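Local coordinates for reticulocyte binding protein (Streptococcus agalactiae COH1, PDB 3FAW) that is a cell-wall-anchored pullulanase of group B Streptococcus, an enzyme that probably hydrolyses the alpha-1,6 branch links of pullulan and related alpha-glucans, at residues I482-T490 and D503-G514; S720-G728 and V762-L771. One frame throughout, in Å; residues are numbered along the deposited sequence. Where two conformers were deposited one is given.

Interaction 1: residues I482-T490 and D503-G514; sequences IMIGEGWRT and DQDWMKSTDTVG. With CA (calcium ion), chain E.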
loop_
_atom_site.group_PDB
_atom_site.type_symbol
_atom_site.label_atom_id
_atom_site.label_comp_id
_atom_site.label_asym_id
_atom_site.label_seq_id
_atom_site.Cartn_x
_atom_site.Cartn_y
_atom_site.Cartn_z
ATOM N N ILE A 482 -11.726 6.541 4.444
ATOM C CA ILE A 482 -11.135 5.483 5.263
ATOM C C ILE A 482 -9.698 5.229 4.838
ATOM O O ILE A 482 -9.354 5.361 3.666
ATOM C CB ILE A 482 -11.963 4.172 5.245
ATOM C CG1 ILE A 482 -12.029 3.557 3.844
ATOM C CG2 ILE A 482 -13.370 4.433 5.782
ATOM C CD1 ILE A 482 -12.632 2.150 3.842
ATOM N N MET A 483 -8.854 4.874 5.796
ATOM C CA MET A 483 -7.462 4.546 5.486
ATOM C C MET A 483 -7.041 3.265 6.182
ATOM O O MET A 483 -7.475 2.978 7.302
ATOM C CB MET A 483 -6.532 5.697 5.884
ATOM C CG MET A 483 -6.578 6.886 4.935
ATOM S SD MET A 483 -5.546 8.266 5.471
ATOM C CE MET A 483 -5.668 9.343 4.041
ATOM N N ILE A 484 -6.199 2.498 5.500
ATOM C CA ILE A 484 -5.598 1.300 6.067
ATOM C C ILE A 484 -4.126 1.224 5.645
ATOM O O ILE A 484 -3.681 1.979 4.781
ATOM C CB ILE A 484 -6.351 0.020 5.629
ATOM C CG1 ILE A 484 -6.181 -0.224 4.126
ATOM C CG2 ILE A 484 -7.837 0.128 5.965
ATOM C CD1 ILE A 484 -6.805 -1.509 3.637
ATOM N N GLY A 485 -3.370 0.320 6.255
ATOM C CA GLY A 485 -1.981 0.121 5.851
ATOM C C GLY A 485 -1.294 -1.043 6.520
ATOM O O GLY A 485 -1.766 -1.563 7.527
ATOM N N GLU A 486 -0.165 -1.451 5.947
ATOM C CA GLU A 486 0.696 -2.440 6.575
ATOM C C GLU A 486 1.401 -1.812 7.769
ATOM O O GLU A 486 2.326 -1.020 7.599
ATOM C CB GLU A 486 1.746 -2.946 5.596
ATOM C CG GLU A 486 1.201 -3.757 4.445
ATOM C CD GLU A 486 2.299 -4.195 3.504
ATOM O OE1 GLU A 486 3.103 -3.327 3.076
ATOM O OE2 GLU A 486 2.360 -5.406 3.199
ATOM N N GLY A 487 0.966 -2.177 8.972
ATOM C CA GLY A 487 1.562 -1.666 10.198
ATOM C C GLY A 487 2.658 -2.548 10.766
ATOM O O GLY A 487 2.743 -2.719 11.982
ATOM N N TRP A 488 3.507 -3.104 9.902
ATOM C CA TRP A 488 4.609 -3.947 10.366
ATOM C C TRP A 488 5.614 -3.071 11.111
ATOM O O TRP A 488 5.797 -1.905 10.773
ATOM C CB TRP A 488 5.309 -4.688 9.215
ATOM C CG TRP A 488 4.400 -5.323 8.189
ATOM C CD1 TRP A 488 4.561 -5.289 6.833
ATOM C CD2 TRP A 488 3.193 -6.067 8.427
ATOM N NE1 TRP A 488 3.547 -5.968 6.215
ATOM C CE2 TRP A 488 2.690 -6.455 7.164
ATOM C CE3 TRP A 488 2.493 -6.449 9.579
ATOM C CZ2 TRP A 488 1.519 -7.208 7.020
ATOM C CZ3 TRP A 488 1.325 -7.193 9.434
ATOM C CH2 TRP A 488 0.851 -7.562 8.163
ATOM N N ARG A 489 6.253 -3.635 12.132
ATOM C CA ARG A 489 7.246 -2.901 12.924
ATOM C C ARG A 489 8.574 -2.818 12.180
ATOM O O ARG A 489 9.490 -3.613 12.414
ATOM C CB ARG A 489 7.425 -3.560 14.292
ATOM C CG ARG A 489 6.162 -3.538 15.125
ATOM C CD ARG A 489 6.285 -4.374 16.382
ATOM N NE ARG A 489 4.999 -4.451 17.073
ATOM C CZ ARG A 489 4.032 -5.326 16.801
ATOM N NH1 ARG A 489 4.174 -6.252 15.856
ATOM N NH2 ARG A 489 2.904 -5.284 17.496
ATOM N N THR A 490 8.667 -1.840 11.285
ATOM C CA THR A 490 9.810 -1.705 10.378
ATOM C C THR A 490 10.556 -0.359 10.490
ATOM O O THR A 490 11.518 -0.130 9.759
ATOM C CB THR A 490 9.339 -1.876 8.916
ATOM O OG1 THR A 490 8.352 -0.885 8.614
ATOM C CG2 THR A 490 8.728 -3.256 8.699
ATOM N N ASP A 503 2.548 2.165 13.073
ATOM C CA ASP A 503 2.524 0.709 12.948
ATOM C C ASP A 503 1.426 0.121 13.844
ATOM O O ASP A 503 0.516 0.840 14.256
ATOM C CB ASP A 503 3.923 0.139 13.249
ATOM C CG ASP A 503 4.369 0.364 14.689
ATOM O OD1 ASP A 503 3.522 0.641 15.566
ATOM O OD2 ASP A 503 5.588 0.248 14.943
ATOM N N GLN A 504 1.504 -1.173 14.137
ATOM C CA GLN A 504 0.461 -1.870 14.906
ATOM C C GLN A 504 0.319 -1.393 16.353
ATOM O O GLN A 504 -0.774 -1.451 16.921
ATOM C CB GLN A 504 0.701 -3.389 14.873
ATOM C CG GLN A 504 0.172 -4.075 13.614
ATOM C CD GLN A 504 0.551 -5.546 13.532
ATOM O OE1 GLN A 504 1.509 -5.996 14.164
ATOM N NE2 GLN A 504 -0.202 -6.302 12.739
ATOM N N ASP A 505 1.413 -0.916 16.943
ATOM C CA ASP A 505 1.388 -0.380 18.316
ATOM C C ASP A 505 0.774 1.018 18.412
ATOM O O ASP A 505 0.449 1.480 19.502
ATOM C CB ASP A 505 2.798 -0.376 18.906
ATOM C CG ASP A 505 3.376 -1.771 19.022
ATOM O OD1 ASP A 505 2.602 -2.707 19.322
ATOM O OD2 ASP A 505 4.594 -1.932 18.812
ATOM N N TRP A 506 0.618 1.677 17.268
ATOM C CA TRP A 506 -0.076 2.966 17.164
ATOM C C TRP A 506 -1.593 2.831 17.344
ATOM O O TRP A 506 -2.272 3.806 17.676
ATOM C CB TRP A 506 0.248 3.589 15.799
ATOM C CG TRP A 506 -0.397 4.905 15.487
ATOM C CD1 TRP A 506 -0.630 5.944 16.344
ATOM C CD2 TRP A 506 -0.846 5.342 14.200
ATOM N NE1 TRP A 506 -1.225 6.986 15.675
ATOM C CE2 TRP A 506 -1.362 6.644 14.356
ATOM C CE3 TRP A 506 -0.878 4.749 12.932
ATOM C CZ2 TRP A 506 -1.902 7.364 13.290
ATOM C CZ3 TRP A 506 -1.411 5.467 11.877
ATOM C CH2 TRP A 506 -1.916 6.760 12.063
ATOM N N MET A 507 -2.120 1.625 17.141
ATOM C CA MET A 507 -3.569 1.398 17.170
ATOM C C MET A 507 -4.204 1.678 18.536
ATOM O O MET A 507 -5.359 2.082 18.600
ATOM C CB MET A 507 -3.909 -0.028 16.708
ATOM C CG MET A 507 -3.594 -0.328 15.238
ATOM S SD MET A 507 -4.398 0.757 14.032
ATOM C CE MET A 507 -3.159 2.051 13.923
ATOM N N LYS A 508 -3.451 1.497 19.622
ATOM C CA LYS A 508 -3.964 1.800 20.965
ATOM C C LYS A 508 -4.071 3.300 21.294
ATOM O O LYS A 508 -4.635 3.644 22.332
ATOM C CB LYS A 508 -3.119 1.103 22.043
ATOM C CG LYS A 508 -1.738 1.705 22.261
ATOM C CD LYS A 508 -0.909 0.859 23.215
ATOM C CE LYS A 508 0.513 1.395 23.342
ATOM N NZ LYS A 508 0.553 2.805 23.833
ATOM N N SER A 509 -3.536 4.172 20.428
ATOM C CA SER A 509 -3.519 5.623 20.658
ATOM C C SER A 509 -4.164 6.418 19.517
ATOM O O SER A 509 -3.996 7.639 19.433
ATOM C CB SER A 509 -2.075 6.104 20.843
ATOM O OG SER A 509 -1.422 5.400 21.883
ATOM N N THR A 510 -4.892 5.734 18.633
ATOM C CA THR A 510 -5.581 6.394 17.522
ATOM C C THR A 510 -6.756 5.542 17.049
ATOM O O THR A 510 -6.707 4.315 17.137
ATOM C CB THR A 510 -4.621 6.662 16.322
ATOM O OG1 THR A 510 -5.289 7.443 15.317
ATOM C CG2 THR A 510 -4.150 5.360 15.710
ATOM N N ASP A 511 -7.814 6.198 16.577
ATOM C CA ASP A 511 -8.910 5.525 15.874
ATOM C C ASP A 511 -9.084 6.168 14.492
ATOM O O ASP A 511 -10.163 6.662 14.153
ATOM C CB ASP A 511 -10.230 5.611 16.661
ATOM C CG ASP A 511 -10.250 4.733 17.913
ATOM O OD1 ASP A 511 -9.382 3.848 18.082
ATOM O OD2 ASP A 511 -11.171 4.925 18.737
ATOM N N THR A 512 -8.012 6.161 13.705
ATOM C CA THR A 512 -8.007 6.764 12.370
ATOM C C THR A 512 -7.738 5.708 11.294
ATOM O O THR A 512 -8.639 5.327 10.549
ATOM C CB THR A 512 -6.956 7.891 12.277
ATOM O OG1 THR A 512 -5.659 7.384 12.619
ATOM C CG2 THR A 512 -7.311 9.034 13.224
ATOM N N VAL A 513 -6.502 5.220 11.236
ATOM C CA VAL A 513 -6.090 4.260 10.215
ATOM C C VAL A 513 -6.058 2.846 10.800
ATOM O O VAL A 513 -5.542 2.644 11.901
ATOM C CB VAL A 513 -4.698 4.621 9.658
ATOM C CG1 VAL A 513 -4.271 3.629 8.598
ATOM C CG2 VAL A 513 -4.700 6.043 9.098
ATOM N N GLY A 514 -6.618 1.882 10.065
ATOM C CA GLY A 514 -6.602 0.464 10.462
ATOM C C GLY A 514 -5.420 -0.293 9.871
ATOM O O GLY A 514 -4.916 0.068 8.812
HETATM CA CA CA E . -7.528 2.458 18.343
HETATM O O HOH W 1 -10.149 4.796 8.554
HETATM O O HOH W 2 7.530 0.569 12.806
HETATM O O HOH W 3 -7.222 4.182 19.995
#
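Arg-489 lays one face of its guanidinium over CB of Gln-504 and turns its edge to the carboxylate of Asp-505. The grip is side-on and two-pronged: NE gives a 3.1 Å bond to OD2 of Asp-505, and NH2 reaches OD1 of the same residue at 3.2 Å. Both oxygens lie close to the guanidinium plane, yet each is met from about 40° above the carboxylate plane, since the two flat groups are inclined by 51°. An arginine chain extended from CG to NE brings the guanidinium to this acid. Next to the salt bridge the backbones touch: Gln-504 N donates to Gly-487 O at 2.9 Å. Gln-504 then extends past CG, putting NE2 3.7 Å from Trp-488 CZ3, a plain contact oblique to the ring, with amide and indole planes nearly perpendicular; the hydrogen bonds of this NE2 go to Asp-518 OD1 and Phe-516 O. OD1 of Asp-503 accepts from Asp-505 N, an Asx turn that ties the acid of the salt bridge to the start of its loop. At the other end the chains run parallel as sheet neighbours: Gly-514 N donates to Met-483 O (3.1 Å), and Gly-485 N to Gly-514 O. CG2 of Val-513 packs on CB of Met-483, 3.7 Å away. Between these two grips the loop swings out and binds a calcium ion through Met-507 O, Thr-510 O and Asp-511 OD1, a site completed by a water, Asp-561 and Asp-565. Strands 482-485 and 513-516 are the fifth and sixth of the TIM barrel found in alpha-amylase-family enzymes; strand 453-456 bonds the other edge of 482-485, and Met-483 packs outward on helix 464-477.

Interaction 2: residues S720-G728 and V762-L771; sequences SLITEVGQG and VLLGEKYKHL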
loop_
_atom_site.group_PDB
_atom_site.type_symbol
_atom_site.label_atom_id
_atom_site.label_comp_id
_atom_site.label_asym_id
_atom_site.label_seq_id
_atom_site.Cartn_x
_atom_site.Cartn_y
_atom_site.Cartn_z
ATOM N N SER A 720 -20.142 -14.114 21.819
ATOM C CA SER A 720 -19.773 -15.131 22.808
ATOM C C SER A 720 -19.296 -16.437 22.166
ATOM O O SER A 720 -19.620 -16.741 21.017
ATOM C CB SER A 720 -20.949 -15.395 23.757
ATOM O OG SER A 720 -22.140 -15.693 23.047
ATOM N N LEU A 721 -18.514 -17.197 22.930
ATOM C CA LEU A 721 -17.899 -18.433 22.448
ATOM C C LEU A 721 -18.748 -19.642 22.831
ATOM O O LEU A 721 -18.876 -19.969 24.013
ATOM C CB LEU A 721 -16.490 -18.574 23.032
ATOM C CG LEU A 721 -15.664 -19.784 22.588
ATOM C CD1 LEU A 721 -15.402 -19.747 21.082
ATOM C CD2 LEU A 721 -14.359 -19.837 23.359
ATOM N N ILE A 722 -19.327 -20.303 21.832
ATOM C CA ILE A 722 -20.148 -21.491 22.073
ATOM C C ILE A 722 -19.258 -22.683 22.445
ATOM O O ILE A 722 -19.502 -23.367 23.440
ATOM C CB ILE A 722 -21.009 -21.850 20.844
ATOM C CG1 ILE A 722 -22.006 -20.727 20.541
ATOM C CG2 ILE A 722 -21.746 -23.167 21.082
ATOM C CD1 ILE A 722 -22.744 -20.897 19.226
ATOM N N THR A 723 -18.224 -22.916 21.644
ATOM C CA THR A 723 -17.268 -23.984 21.908
ATOM C C THR A 723 -16.198 -23.553 22.913
ATOM O O THR A 723 -15.042 -23.328 22.545
ATOM C CB THR A 723 -16.577 -24.445 20.610
ATOM O OG1 THR A 723 -15.930 -23.325 19.994
ATOM C CG2 THR A 723 -17.590 -25.043 19.641
ATOM N N GLU A 724 -16.580 -23.448 24.183
ATOM C CA GLU A 724 -15.604 -23.221 25.251
ATOM C C GLU A 724 -14.857 -24.518 25.528
ATOM O O GLU A 724 -15.380 -25.604 25.278
ATOM C CB GLU A 724 -16.285 -22.728 26.529
ATOM C CG GLU A 724 -16.929 -21.361 26.386
ATOM C CD GLU A 724 -17.353 -20.768 27.713
ATOM O OE1 GLU A 724 -17.780 -21.532 28.604
ATOM O OE2 GLU A 724 -17.262 -19.530 27.864
ATOM N N VAL A 725 -13.636 -24.401 26.043
ATOM C CA VAL A 725 -12.809 -25.573 26.329
ATOM C C VAL A 725 -13.520 -26.462 27.338
ATOM O O VAL A 725 -13.910 -25.996 28.406
ATOM C CB VAL A 725 -11.416 -25.183 26.874
ATOM C CG1 VAL A 725 -10.575 -26.428 27.138
ATOM C CG2 VAL A 725 -10.703 -24.266 25.897
ATOM N N GLY A 726 -13.717 -27.730 26.979
ATOM C CA GLY A 726 -14.384 -28.693 27.856
ATOM C C GLY A 726 -15.851 -28.941 27.546
ATOM O O GLY A 726 -16.463 -29.826 28.137
ATOM N N GLN A 727 -16.419 -28.159 26.634
ATOM C CA GLN A 727 -17.790 -28.377 26.168
ATOM C C GLN A 727 -17.792 -29.492 25.128
ATOM O O GLN A 727 -17.223 -29.334 24.046
ATOM C CB GLN A 727 -18.361 -27.095 25.550
ATOM C CG GLN A 727 -18.445 -25.925 26.511
ATOM C CD GLN A 727 -19.437 -26.161 27.637
ATOM O OE1 GLN A 727 -20.599 -26.492 27.397
ATOM N NE2 GLN A 727 -18.983 -25.988 28.871
ATOM N N GLY A 728 -18.434 -30.612 25.452
ATOM C CA GLY A 728 -18.360 -31.805 24.608
ATOM C C GLY A 728 -16.921 -32.270 24.466
ATOM O O GLY A 728 -16.197 -32.340 25.456
ATOM N N VAL A 762 -21.193 -30.577 18.126
ATOM C CA VAL A 762 -21.032 -29.338 18.891
ATOM C C VAL A 762 -22.143 -29.221 19.937
ATOM O O VAL A 762 -23.322 -29.135 19.593
ATOM C CB VAL A 762 -21.063 -28.101 17.969
ATOM C CG1 VAL A 762 -20.972 -26.818 18.786
ATOM C CG2 VAL A 762 -19.926 -28.162 16.957
ATOM N N LEU A 763 -21.756 -29.210 21.213
ATOM C CA LEU A 763 -22.712 -29.124 22.320
ATOM C C LEU A 763 -23.263 -27.698 22.479
ATOM O O LEU A 763 -22.509 -26.728 22.455
ATOM C CB LEU A 763 -22.040 -29.586 23.619
ATOM C CG LEU A 763 -22.863 -29.621 24.910
ATOM C CD1 LEU A 763 -24.117 -30.485 24.773
ATOM C CD2 LEU A 763 -21.992 -30.124 26.047
ATOM N N LEU A 764 -24.582 -27.585 22.630
ATOM C CA LEU A 764 -25.241 -26.295 22.864
ATOM C C LEU A 764 -25.689 -26.160 24.319
ATOM O O LEU A 764 -25.504 -25.109 24.934
ATOM C CB LEU A 764 -26.438 -26.118 21.921
ATOM C CG LEU A 764 -26.105 -26.126 20.425
ATOM C CD1 LEU A 764 -27.359 -25.902 19.577
ATOM C CD2 LEU A 764 -25.049 -25.085 20.097
ATOM N N GLY A 765 -26.277 -27.224 24.865
ATOM C CA GLY A 765 -26.719 -27.228 26.260
ATOM C C GLY A 765 -27.845 -26.236 26.496
ATOM O O GLY A 765 -28.423 -25.708 25.546
ATOM N N GLU A 766 -28.147 -25.970 27.764
ATOM C CA GLU A 766 -29.227 -25.045 28.111
ATOM C C GLU A 766 -28.940 -23.605 27.682
ATOM O O GLU A 766 -29.872 -22.836 27.439
ATOM C CB GLU A 766 -29.531 -25.093 29.618
ATOM C CG GLU A 766 -30.315 -26.326 30.049
ATOM C CD GLU A 766 -31.737 -26.324 29.515
ATOM O OE1 GLU A 766 -32.514 -25.419 29.892
ATOM O OE2 GLU A 766 -32.075 -27.224 28.714
ATOM N N LYS A 767 -27.662 -23.246 27.587
ATOM C CA LYS A 767 -27.269 -21.881 27.226
ATOM C C LYS A 767 -27.575 -21.523 25.768
ATOM O O LYS A 767 -28.023 -20.406 25.490
ATOM C CB LYS A 767 -25.781 -21.647 27.515
ATOM C CG LYS A 767 -25.336 -20.210 27.259
ATOM C CD LYS A 767 -24.013 -19.891 27.940
ATOM C CE LYS A 767 -23.512 -18.502 27.559
ATOM N NZ LYS A 767 -24.535 -17.439 27.761
ATOM N N TYR A 768 -27.333 -22.458 24.847
ATOM C CA TYR A 768 -27.504 -22.196 23.407
ATOM C C TYR A 768 -28.579 -23.059 22.725
ATOM O O TYR A 768 -28.635 -23.118 21.493
ATOM C CB TYR A 768 -26.155 -22.352 22.688
ATOM C CG TYR A 768 -25.155 -21.277 23.061
ATOM C CD1 TYR A 768 -25.307 -19.970 22.599
ATOM C CD2 TYR A 768 -24.061 -21.560 23.876
ATOM C CE1 TYR A 768 -24.396 -18.972 22.940
ATOM C CE2 TYR A 768 -23.143 -20.567 24.224
ATOM C CZ TYR A 768 -23.319 -19.276 23.754
ATOM O OH TYR A 768 -22.423 -18.290 24.092
ATOM N N LYS A 769 -29.441 -23.700 23.520
ATOM C CA LYS A 769 -30.485 -24.598 22.993
ATOM C C LYS A 769 -31.483 -23.883 22.078
ATOM O O LYS A 769 -32.059 -24.495 21.178
ATOM C CB LYS A 769 -31.250 -25.292 24.135
ATOM C CG LYS A 769 -32.088 -24.356 25.005
ATOM C CD LYS A 769 -32.851 -25.112 26.079
ATOM C CE LYS A 769 -33.788 -24.188 26.838
ATOM N NZ LYS A 769 -34.588 -24.910 27.869
ATOM N N HIS A 770 -31.682 -22.590 22.320
ATOM C CA HIS A 770 -32.566 -21.756 21.498
ATOM C C HIS A 770 -32.180 -21.735 20.009
ATOM O O HIS A 770 -33.013 -21.427 19.157
ATOM C CB HIS A 770 -32.586 -20.325 22.046
ATOM C CG HIS A 770 -31.263 -19.629 21.971
ATOM N ND1 HIS A 770 -30.937 -18.768 20.947
ATOM C CD2 HIS A 770 -30.180 -19.675 22.784
ATOM C CE1 HIS A 770 -29.713 -18.310 21.134
ATOM N NE2 HIS A 770 -29.231 -18.844 22.241
ATOM N N LEU A 771 -30.923 -22.058 19.705
ATOM C CA LEU A 771 -30.434 -22.098 18.325
ATOM C C LEU A 771 -31.036 -23.240 17.502
ATOM O O LEU A 771 -31.078 -23.161 16.273
ATOM C CB LEU A 771 -28.905 -22.206 18.303
ATOM C CG LEU A 771 -28.116 -21.037 18.897
ATOM C CD1 LEU A 771 -26.617 -21.336 18.846
ATOM C CD2 LEU A 771 -28.438 -19.736 18.170
HETATM O O HOH W 4 -19.512 -26.613 22.421
HETATM O O HOH W 5 -18.849 -29.200 21.719
#
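Residues 720-728 leave a short strand, pass an inverse gamma turn centred on Thr-723 and a type II turn from Glu-724 to Gln-727, and face the end of strand 760-763 and the helical turns after it. Ile-722 is the wedge. Its CG1 sits 3.7 Å from the centroid of the Tyr-768 ring, only 7° off the normal, a CH-pi contact over the ring centre; CG of Lys-767 covers the opposite face nearer the rim. At chi1 -63° CG1 is opposite the carbonyl carbon and CG2 opposite the backbone N; CG2 meets Leu-764 CD2 at 3.9 Å, while CD1 meets Leu-771 CD1 tip to tip. At the ring edge Tyr-768 OH and Ser-720 OG share a 2.8 Å hydrogen bond in the ring plane. Thr-723 CG2 rests on Val-762 CG1. Further along, at the end of the turn, one water joins Gln-727 O to Leu-763 N, and Leu-763 CD2 packs 3.6 Å from Gly-728 N. The contact lies in the C-terminal beta domain: strand 720-721 edges a five-stranded antiparallel sheet beside strand 736-742, strand 760-763 pairs with 800-803, and Leu-771 packs onto strands 736-742 and 748-754.

How the interactions relate
Read from the N terminus, the chain passes two smaller beta domains before entering the barrel, where interaction 1 closes a short loop: only 12 residues separate 482-490 from 503-514. The chain then completes the barrel with strands 566-568 and 614-618 and continues through further helices into the C-terminal domain. There interaction 2 closes a wider loop of 33 residues, which holds strands 736-742 and 748-754. The two neither nest nor cross but follow in series, about 35 Å apart between centres and about 21 Å between nearest atoms. Interaction 1 joins adjacent strands of the barrel; interaction 2 joins elements of two antiparallel sheets in the domain that follows.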